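Local atomic coordinates of Alr3790 protein (Anabaena sp., PDB entry 3HIX), a protein that is of unknown function but contains a rhodanese-like domain, a fold shared with sulfurtransferases and with Cdc25-type phosphatases. Residues S52-V57 / F77-E82; A13-D18 / G32-P37; D18-S23 / Y58-E63. All coordinates share one frame; numbering follows the deposited sequence.

Contact 1 of 3, residues S52-V57 / F77-E82; sequences SRDIYV and FEHVSE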
loop_
_atom_site.group_PDB
_atom_site.type_symbol
_atom_site.label_atom_id
_atom_site.label_comp_id
_atom_site.label_asym_id
_atom_site.label_seq_id
_atom_site.Cartn_x
_atom_site.Cartn_y
_atom_site.Cartn_z
ATOM N N SER A 52 11.414 6.543 10.363
ATOM C CA SER A 52 12.167 7.493 9.552
ATOM C C SER A 52 12.176 7.086 8.081
ATOM O O SER A 52 12.624 7.846 7.220
ATOM C CB SER A 52 13.604 7.585 10.060
ATOM O OG SER A 52 14.198 6.299 10.092
ATOM N N ARG A 53 11.673 5.890 7.799
ATOM C CA ARG A 53 11.636 5.366 6.435
ATOM C C ARG A 53 10.633 6.046 5.505
ATOM O O ARG A 53 9.490 6.291 5.880
ATOM C CB ARG A 53 11.343 3.858 6.468
ATOM C CG ARG A 53 10.973 3.262 5.109
ATOM C CD ARG A 53 10.952 1.742 5.136
ATOM N NE ARG A 53 12.260 1.194 5.486
ATOM C CZ ARG A 53 12.591 -0.090 5.376
ATOM N NH1 ARG A 53 11.712 -0.974 4.921
ATOM N NH2 ARG A 53 13.806 -0.490 5.721
ATOM N N ASP A 54 11.079 6.347 4.286
ATOM C CA ASP A 54 10.220 6.956 3.274
ATOM C C ASP A 54 9.208 5.904 2.865
ATOM O O ASP A 54 9.580 4.850 2.352
ATOM C CB ASP A 54 11.018 7.354 2.035
ATOM C CG ASP A 54 11.544 8.760 2.110
ATOM O OD1 ASP A 54 12.435 9.014 2.942
ATOM O OD2 ASP A 54 11.059 9.608 1.337
ATOM N N ILE A 55 7.931 6.198 3.078
ATOM C CA ILE A 55 6.872 5.258 2.748
ATOM C C ILE A 55 5.903 5.840 1.735
ATOM O O ILE A 55 5.500 6.998 1.827
ATOM C CB ILE A 55 6.095 4.852 4.019
ATOM C CG1 ILE A 55 7.059 4.194 5.009
ATOM C CG2 ILE A 55 4.969 3.893 3.671
ATOM C CD1 ILE A 55 6.473 3.956 6.377
ATOM N N TYR A 56 5.540 5.026 0.756
ATOM C CA TYR A 56 4.617 5.450 -0.272
ATOM C C TYR A 56 3.449 4.482 -0.231
ATOM O O TYR A 56 3.625 3.264 -0.290
ATOM C CB TYR A 56 5.338 5.471 -1.616
ATOM C CG TYR A 56 6.360 6.586 -1.650
ATOM C CD1 TYR A 56 6.086 7.791 -2.296
ATOM C CD2 TYR A 56 7.555 6.480 -0.935
ATOM C CE1 TYR A 56 6.975 8.869 -2.222
ATOM C CE2 TYR A 56 8.446 7.548 -0.850
ATOM C CZ TYR A 56 8.149 8.740 -1.492
ATOM O OH TYR A 56 9.009 9.811 -1.379
ATOM N N VAL A 57 2.254 5.035 -0.085
ATOM C CA VAL A 57 1.066 4.213 0.020
ATOM C C VAL A 57 0.043 4.446 -1.069
ATOM O O VAL A 57 -0.075 5.546 -1.618
ATOM C CB VAL A 57 0.357 4.447 1.373
ATOM C CG1 VAL A 57 1.351 4.357 2.512
ATOM C CG2 VAL A 57 -0.307 5.795 1.372
ATOM N N PHE A 77 4.973 8.066 11.845
ATOM C CA PHE A 77 5.833 7.918 10.671
ATOM C C PHE A 77 6.095 9.303 10.085
ATOM O O PHE A 77 5.168 10.029 9.719
ATOM C CB PHE A 77 5.191 6.977 9.654
ATOM C CG PHE A 77 5.334 5.524 10.020
ATOM C CD1 PHE A 77 6.457 4.796 9.621
ATOM C CD2 PHE A 77 4.388 4.903 10.828
ATOM C CE1 PHE A 77 6.636 3.463 10.035
ATOM C CE2 PHE A 77 4.555 3.581 11.247
ATOM C CZ PHE A 77 5.684 2.860 10.850
ATOM N N GLU A 78 7.373 9.663 10.027
ATOM C CA GLU A 78 7.809 10.976 9.555
ATOM C C GLU A 78 7.657 11.277 8.065
ATOM O O GLU A 78 7.467 12.432 7.693
ATOM C CB GLU A 78 9.270 11.209 9.990
ATOM C CG GLU A 78 9.917 12.477 9.444
ATOM C CD GLU A 78 11.381 12.635 9.856
ATOM O OE1 GLU A 78 12.041 11.617 10.160
ATOM O OE2 GLU A 78 11.879 13.781 9.859
ATOM N N HIS A 79 7.735 10.258 7.213
ATOM C CA HIS A 79 7.617 10.479 5.770
ATOM C C HIS A 79 6.673 9.510 5.065
ATOM O O HIS A 79 7.073 8.423 4.639
ATOM C CB HIS A 79 9.005 10.408 5.141
ATOM C CG HIS A 79 9.956 11.424 5.691
ATOM N ND1 HIS A 79 11.239 11.111 6.084
ATOM C CD2 HIS A 79 9.795 12.743 5.950
ATOM C CE1 HIS A 79 11.826 12.192 6.564
ATOM N NE2 HIS A 79 10.971 13.196 6.494
ATOM N N VAL A 80 5.416 9.924 4.942
ATOM C CA VAL A 80 4.395 9.113 4.303
ATOM C C VAL A 80 3.760 9.933 3.207
ATOM O O VAL A 80 3.264 11.030 3.453
ATOM C CB VAL A 80 3.298 8.703 5.308
ATOM C CG1 VAL A 80 2.338 7.695 4.664
ATOM C CG2 VAL A 80 3.938 8.112 6.565
ATOM N N SER A 81 3.789 9.414 1.988
ATOM C CA SER A 81 3.198 10.127 0.868
ATOM C C SER A 81 2.274 9.211 0.091
ATOM O O SER A 81 2.362 7.987 0.184
ATOM C CB SER A 81 4.292 10.693 -0.039
ATOM O OG SER A 81 5.272 9.715 -0.301
ATOM N N GLU A 82 1.380 9.829 -0.667
ATOM C CA GLU A 82 0.388 9.128 -1.457
ATOM C C GLU A 82 0.833 8.928 -2.908
ATOM O O GLU A 82 1.501 9.785 -3.486
ATOM C CB GLU A 82 -0.909 9.947 -1.430
ATOM C CG GLU A 82 -1.318 10.359 -0.017
ATOM C CD GLU A 82 -1.806 11.794 0.084
ATOM O OE1 GLU A 82 -3.032 12.019 0.011
ATOM O OE2 GLU A 82 -0.953 12.698 0.234
HETATM O O HOH W 1 7.969 7.650 7.636
HETATM O O HOH W 2 7.290 9.425 1.698
#
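Ile55 meets His79, Val80 and Ser81 through its backbone and Phe77 through its side chain. Three hydrogen bonds join the two segments. Ile55 N donates to His79 O at 2.9 Å. Ser81 N donates to Ile55 O, and Val57 N donates to Ser81 O at 3.0 Å. All three are close to straight, the last reaching 169° at the hydrogen. They pair Ile55 with Val80, Tyr56 with Ser81 and Val57 with Glu82 in parallel register. Val80 CA lies 3.4 Å from Ile55 O in a CA-H...O contact.

Towards Arg53 and His79 a water joins the backbones. It donates to Arg53 O and accepts from His79 N, 2.7 Å each. A second water donates to Ile55 O and is hydrogen-bonded to Ser81 OG.

The segments carry strands 55-58 and 80-82 of a right-handed beta-alpha-beta crossover, with helix 62-74 between them. Strand 80-82 is the outermost strand on this side of the parallel sheet of the rhodanese-like domain. The strand axes run 31° apart.

The apolar contacts lie on the face that carries Ile55, Val57 and Val80. Ile55 CD1 is anti to CA (chi2 170°) and reaches Phe77 CD1 at 3.4 Å, oblique to the ring. Leu49 touches both residues. Val57 CG1 and Val80 CG1 meet more loosely, 4.1 Å apart, and helix 62-74 packs on Val57 through Val69 and Leu72.

The other face carries Tyr56 and Ser81. Ser81 OG is modelled over one face of the Tyr56 ring, but too near for the detail to be trusted. Phe14 meets this ring edge-to-face. His79 ND1 comes 3.7 Å from Ser52 O, which lies at the edge of the imidazole. Glu78 CG covers one face of that ring, towards its rim.

Contact 2 of 3, residues A13-D18 / G32-P37; sequences AFTILD and GAMAMP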
loop_
_atom_site.group_PDB
_atom_site.type_symbol
_atom_site.label_atom_id
_atom_site.label_comp_id
_atom_site.label_asym_id
_atom_site.label_seq_id
_atom_site.Cartn_x
_atom_site.Cartn_y
_atom_site.Cartn_z
ATOM N N ALA A 13 15.683 2.875 -0.875
ATOM C CA ALA A 13 15.218 4.264 -1.156
ATOM C C ALA A 13 13.869 4.520 -0.486
ATOM O O ALA A 13 13.759 5.376 0.392
ATOM C CB ALA A 13 15.109 4.483 -2.665
ATOM N N PHE A 14 12.846 3.780 -0.901
ATOM C CA PHE A 14 11.515 3.934 -0.320
ATOM C C PHE A 14 10.728 2.630 -0.377
ATOM O O PHE A 14 10.998 1.770 -1.211
ATOM C CB PHE A 14 10.737 5.039 -1.036
ATOM C CG PHE A 14 10.570 4.809 -2.508
ATOM C CD1 PHE A 14 11.547 5.221 -3.410
ATOM C CD2 PHE A 14 9.432 4.171 -2.998
ATOM C CE1 PHE A 14 11.389 5.001 -4.782
ATOM C CE2 PHE A 14 9.268 3.947 -4.360
ATOM C CZ PHE A 14 10.248 4.362 -5.253
ATOM N N THR A 15 9.750 2.499 0.512
ATOM C CA THR A 15 8.922 1.301 0.589
ATOM C C THR A 15 7.514 1.616 0.112
ATOM O O THR A 15 6.986 2.686 0.387
ATOM C CB THR A 15 8.861 0.781 2.041
ATOM O OG1 THR A 15 10.180 0.444 2.476
ATOM C CG2 THR A 15 7.973 -0.449 2.142
ATOM N N ILE A 16 6.913 0.685 -0.620
ATOM C CA ILE A 16 5.566 0.893 -1.131
ATOM C C ILE A 16 4.594 -0.025 -0.393
ATOM O O ILE A 16 4.839 -1.219 -0.258
ATOM C CB ILE A 16 5.518 0.624 -2.657
ATOM C CG1 ILE A 16 6.497 1.569 -3.367
ATOM C CG2 ILE A 16 4.098 0.807 -3.177
ATOM C CD1 ILE A 16 6.587 1.365 -4.872
ATOM N N LEU A 17 3.500 0.549 0.098
ATOM C CA LEU A 17 2.498 -0.215 0.840
ATOM C C LEU A 17 1.176 -0.209 0.099
ATOM O O LEU A 17 0.722 0.839 -0.359
ATOM C CB LEU A 17 2.290 0.379 2.240
ATOM C CG LEU A 17 3.521 0.541 3.141
ATOM C CD1 LEU A 17 3.059 0.939 4.537
ATOM C CD2 LEU A 17 4.324 -0.756 3.205
ATOM N N ASP A 18 0.575 -1.388 -0.028
ATOM C CA ASP A 18 -0.711 -1.557 -0.699
ATOM C C ASP A 18 -1.686 -1.755 0.463
ATOM O O ASP A 18 -1.611 -2.760 1.157
ATOM C CB ASP A 18 -0.686 -2.814 -1.594
ATOM C CG ASP A 18 -1.937 -2.958 -2.447
ATOM O OD1 ASP A 18 -3.018 -2.503 -2.016
ATOM O OD2 ASP A 18 -1.847 -3.551 -3.546
ATOM N N GLY A 32 6.948 -5.372 -5.727
ATOM C CA GLY A 32 7.692 -5.043 -4.525
ATOM C C GLY A 32 6.898 -4.390 -3.405
ATOM O O GLY A 32 7.427 -4.183 -2.310
ATOM N N ALA A 33 5.640 -4.055 -3.658
ATOM C CA ALA A 33 4.826 -3.424 -2.623
ATOM C C ALA A 33 4.453 -4.449 -1.569
ATOM O O ALA A 33 4.282 -5.629 -1.873
ATOM C CB ALA A 33 3.565 -2.825 -3.235
HETATM N N MSE A 34 4.329 -3.999 -0.327
HETATM C CA MSE A 34 3.961 -4.878 0.777
HETATM C C MSE A 34 2.462 -4.825 1.034
HETATM O O MSE A 34 1.845 -3.757 0.950
HETATM C CB MSE A 34 4.678 -4.455 2.053
HETATM C CG MSE A 34 6.171 -4.289 1.914
HETATM SE SE MSE A 34 6.893 -3.717 3.615
HETATM C CE MSE A 34 6.640 -5.363 4.589
ATOM N N ALA A 35 1.884 -5.977 1.353
ATOM C CA ALA A 35 0.461 -6.067 1.652
ATOM C C ALA A 35 0.199 -5.601 3.085
ATOM O O ALA A 35 0.623 -6.237 4.043
ATOM C CB ALA A 35 -0.021 -7.493 1.490
HETATM N N MSE A 36 -0.504 -4.490 3.226
HETATM C CA MSE A 36 -0.824 -3.987 4.552
HETATM C C MSE A 36 -2.204 -3.360 4.539
HETATM O O MSE A 36 -2.347 -2.149 4.532
HETATM C CB MSE A 36 0.232 -2.979 5.015
HETATM C CG MSE A 36 1.502 -3.652 5.598
HETATM SE SE MSE A 36 2.637 -2.392 6.561
HETATM C CE MSE A 36 4.227 -3.468 6.729
ATOM N N PRO A 37 -3.246 -4.198 4.513
ATOM C CA PRO A 37 -4.638 -3.747 4.499
ATOM C C PRO A 37 -4.922 -2.754 5.633
ATOM O O PRO A 37 -4.382 -2.883 6.732
ATOM C CB PRO A 37 -5.415 -5.052 4.652
ATOM C CG PRO A 37 -4.527 -6.048 3.961
ATOM C CD PRO A 37 -3.171 -5.669 4.491
HETATM O O HOH W 3 8.332 -1.588 -1.491
#
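Leu17 pairs with Met34 and Asp18 with Ala35 where strands 15-18 and 34-35 run parallel; Ile16 and Asp18 supply the bonding groups. Met34 N donates to Ile16 O at 2.8 Å. Asp18 N donates to Met34 O at 2.9 Å, almost straight at 176°. Met36 N then donates to Asp18 O. At the other end the backbones are linked by a water, which accepts from Ile16 N and donates to Gly32 O. Gly32 has a positive phi (86°), where a side chain would jam against the preceding carbonyl.

Residues 34 and 36 are selenomethionines. The Met34 side chain lies beside Leu17 and points the same way, with CB 3.9 Å from Leu17 CD2. Its SE atom touches Thr15 CG2 at 3.7 Å. Met36 crosses Leu17 at a slant, its SE nearest the CD1 methyl. Leu41 of helix 41-48 packs on both Leu17 and Met36. Away from this group, Ile16 CG2 rests on Ala33 CB at 3.7 Å, and Tyr58 touches both.

Ile16 O, Asp18 N and O, and Met34 N and O are taken up by pairing. The Asp18 carboxylate turns away to Arg20, so this edge of the sheet is held by backbone bonds and apolar packing, not by charge.

Contact 3 of 3, residues D18-S23 / Y58-E63; sequences DVRDRS and YGAGDE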
loop_
_atom_site.group_PDB
_atom_site.type_symbol
_atom_site.label_atom_id
_atom_site.label_comp_id
_atom_site.label_asym_id
_atom_site.label_seq_id
_atom_site.Cartn_x
_atom_site.Cartn_y
_atom_site.Cartn_z
ATOM N N ASP A 18 0.575 -1.388 -0.028
ATOM C CA ASP A 18 -0.711 -1.557 -0.699
ATOM C C ASP A 18 -1.686 -1.755 0.463
ATOM O O ASP A 18 -1.611 -2.760 1.157
ATOM C CB ASP A 18 -0.686 -2.814 -1.594
ATOM C CG ASP A 18 -1.937 -2.958 -2.447
ATOM O OD1 ASP A 18 -3.018 -2.503 -2.016
ATOM O OD2 ASP A 18 -1.847 -3.551 -3.546
ATOM N N VAL A 19 -2.578 -0.794 0.679
ATOM C CA VAL A 19 -3.534 -0.861 1.787
ATOM C C VAL A 19 -4.902 -1.419 1.407
ATOM O O VAL A 19 -5.836 -1.404 2.212
ATOM C CB VAL A 19 -3.726 0.530 2.447
ATOM C CG1 VAL A 19 -2.424 0.982 3.059
ATOM C CG2 VAL A 19 -4.228 1.554 1.423
ATOM N N ARG A 20 -5.022 -1.918 0.184
ATOM C CA ARG A 20 -6.283 -2.508 -0.253
ATOM C C ARG A 20 -6.455 -3.882 0.385
ATOM O O ARG A 20 -5.544 -4.407 1.023
ATOM C CB ARG A 20 -6.302 -2.657 -1.777
ATOM C CG ARG A 20 -6.147 -1.335 -2.524
ATOM C CD ARG A 20 -5.968 -1.570 -4.014
ATOM N NE ARG A 20 -4.824 -2.438 -4.281
ATOM C CZ ARG A 20 -4.613 -3.065 -5.437
ATOM N NH1 ARG A 20 -5.463 -2.912 -6.442
ATOM N NH2 ARG A 20 -3.582 -3.889 -5.572
ATOM N N ASP A 21 -7.637 -4.457 0.200
ATOM C CA ASP A 21 -7.954 -5.781 0.721
ATOM C C ASP A 21 -6.915 -6.755 0.163
ATOM O O ASP A 21 -6.544 -6.661 -1.006
ATOM C CB ASP A 21 -9.349 -6.182 0.246
ATOM C CG ASP A 21 -10.048 -7.111 1.206
ATOM O OD1 ASP A 21 -10.298 -6.698 2.356
ATOM O OD2 ASP A 21 -10.353 -8.252 0.804
ATOM N N ARG A 22 -6.447 -7.685 0.988
ATOM C CA ARG A 22 -5.448 -8.655 0.544
ATOM C C ARG A 22 -5.894 -9.433 -0.694
ATOM O O ARG A 22 -5.064 -9.834 -1.517
ATOM C CB ARG A 22 -5.114 -9.634 1.676
ATOM C CG ARG A 22 -4.188 -10.790 1.263
ATOM C CD ARG A 22 -2.896 -10.284 0.628
ATOM N NE ARG A 22 -2.146 -11.342 -0.043
ATOM C CZ ARG A 22 -1.105 -11.982 0.480
ATOM N NH1 ARG A 22 -0.674 -11.676 1.697
ATOM N NH2 ARG A 22 -0.486 -12.921 -0.224
ATOM N N SER A 23 -7.201 -9.648 -0.821
ATOM C CA SER A 23 -7.745 -10.377 -1.961
ATOM C C SER A 23 -7.463 -9.575 -3.223
ATOM O O SER A 23 -7.196 -10.137 -4.283
ATOM C CB SER A 23 -9.259 -10.561 -1.811
ATOM O OG SER A 23 -9.942 -9.327 -1.991
ATOM N N TYR A 58 -0.695 3.387 -1.375
ATOM C CA TYR A 58 -1.765 3.457 -2.347
ATOM C C TYR A 58 -2.841 2.493 -1.890
ATOM O O TYR A 58 -2.556 1.439 -1.318
ATOM C CB TYR A 58 -1.270 3.118 -3.775
ATOM C CG TYR A 58 -0.935 1.665 -4.051
ATOM C CD1 TYR A 58 -1.866 0.815 -4.651
ATOM C CD2 TYR A 58 0.332 1.157 -3.771
ATOM C CE1 TYR A 58 -1.539 -0.506 -4.972
ATOM C CE2 TYR A 58 0.669 -0.162 -4.083
ATOM C CZ TYR A 58 -0.269 -0.985 -4.681
ATOM O OH TYR A 58 0.060 -2.285 -4.972
ATOM N N GLY A 59 -4.086 2.895 -2.088
ATOM C CA GLY A 59 -5.207 2.058 -1.723
ATOM C C GLY A 59 -6.152 2.097 -2.904
ATOM O O GLY A 59 -5.742 2.453 -4.003
ATOM N N ALA A 60 -7.411 1.740 -2.682
ATOM C CA ALA A 60 -8.407 1.740 -3.743
ATOM C C ALA A 60 -9.190 3.045 -3.740
ATOM O O ALA A 60 -10.299 3.111 -3.212
ATOM C CB ALA A 60 -9.346 0.568 -3.553
ATOM N N GLY A 61 -8.602 4.082 -4.326
ATOM C CA GLY A 61 -9.245 5.381 -4.380
ATOM C C GLY A 61 -8.539 6.401 -3.506
ATOM O O GLY A 61 -7.796 6.037 -2.593
ATOM N N ASP A 62 -8.766 7.682 -3.784
ATOM C CA ASP A 62 -8.152 8.761 -3.009
ATOM C C ASP A 62 -8.548 8.705 -1.537
ATOM O O ASP A 62 -7.718 8.931 -0.660
ATOM C CB ASP A 62 -8.570 10.126 -3.565
ATOM C CG ASP A 62 -8.080 10.361 -4.975
ATOM O OD1 ASP A 62 -7.813 9.370 -5.688
ATOM O OD2 ASP A 62 -7.976 11.539 -5.377
ATOM N N GLU A 63 -9.817 8.400 -1.269
ATOM C CA GLU A 63 -10.304 8.360 0.106
ATOM C C GLU A 63 -9.574 7.356 0.993
ATOM O O GLU A 63 -9.099 7.708 2.073
ATOM C CB GLU A 63 -11.814 8.067 0.147
ATOM C CG GLU A 63 -12.424 8.342 1.522
ATOM C CD GLU A 63 -13.856 7.849 1.661
ATOM O OE1 GLU A 63 -14.609 7.894 0.664
ATOM O OE2 GLU A 63 -14.231 7.429 2.778
#
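Asp18 and Tyr58 cross at a slant, with carboxylate and ring planes 44° apart. Asp18 CA stands over one face of the Tyr58 ring, 4.1 Å from its centroid, in a CH-pi contact. Tyr58 CG takes the position between backbone N and carbonyl carbon (chi1 72°), which turns the ring towards Asp18. Tyr58 OH lies 2.7 Å from Asp18 OD2, but the bond is weak in geometry. Ile30 N is the stronger partner of the hydroxyl.

Arg20 approaches the same carboxylate side-on. Its NE bonds Asp18 OD1 at 2.9 Å, and its NH2 forms a salt bridge with OD2 on the syn lone pair. The carboxylate carbon lies at the edge of the guanidinium, in its plane. Tyr58 CE1 lies over one face of the guanidinium, 3.9 Å from Arg20 NE. Asp18 OD1 also accepts from Arg20 N, which closes an Asx turn.

Val19 N donates to Tyr58 O at 3.0 Å, the backbone bond that joins the two segments. Val19 CG2 presses on Gly59 CA at 3.3 Å, and a CB on Gly59 would clash with it.

Leading from strand 55-58 into helix 62-74, segment 58-63 probably corresponds to the active-site loop of rhodaneses, though it contains no cysteine. Asp18 and Arg20 belong to the Asp-Val-Arg sequence common in this family.

An alanine in place of Asp18 would probably leave the Arg20 guanidinium without its counter-charge and freer to turn. The carboxylate holds the turn after strand 15-18 and the Arg20 guanidinium together; Arg20 NH2 also bonds Gly28 O. Both carboxylate oxygens are engaged in this buried place.

How the contacts relate
Contacts 1 and 2 are pairings in one parallel sheet, with strand order 34-35, 15-18, 55-58, 80-82; contact 3 lies at the ends of its two central strands. Contacts 1 and 2 are the outer pairings, on opposite sides. The central strands join them, through bonds such as Tyr56 O to Leu17 N. Both contacts are partly buried and rest on backbone ladders and apolar side chains. Contact 1 lies farther from the centre of the chain and is more open around Ser52, Glu78 and His79. Contact 3 is the buried one. It shares Asp18 with contact 2, and relies on charged and polar side chains rather than a ladder.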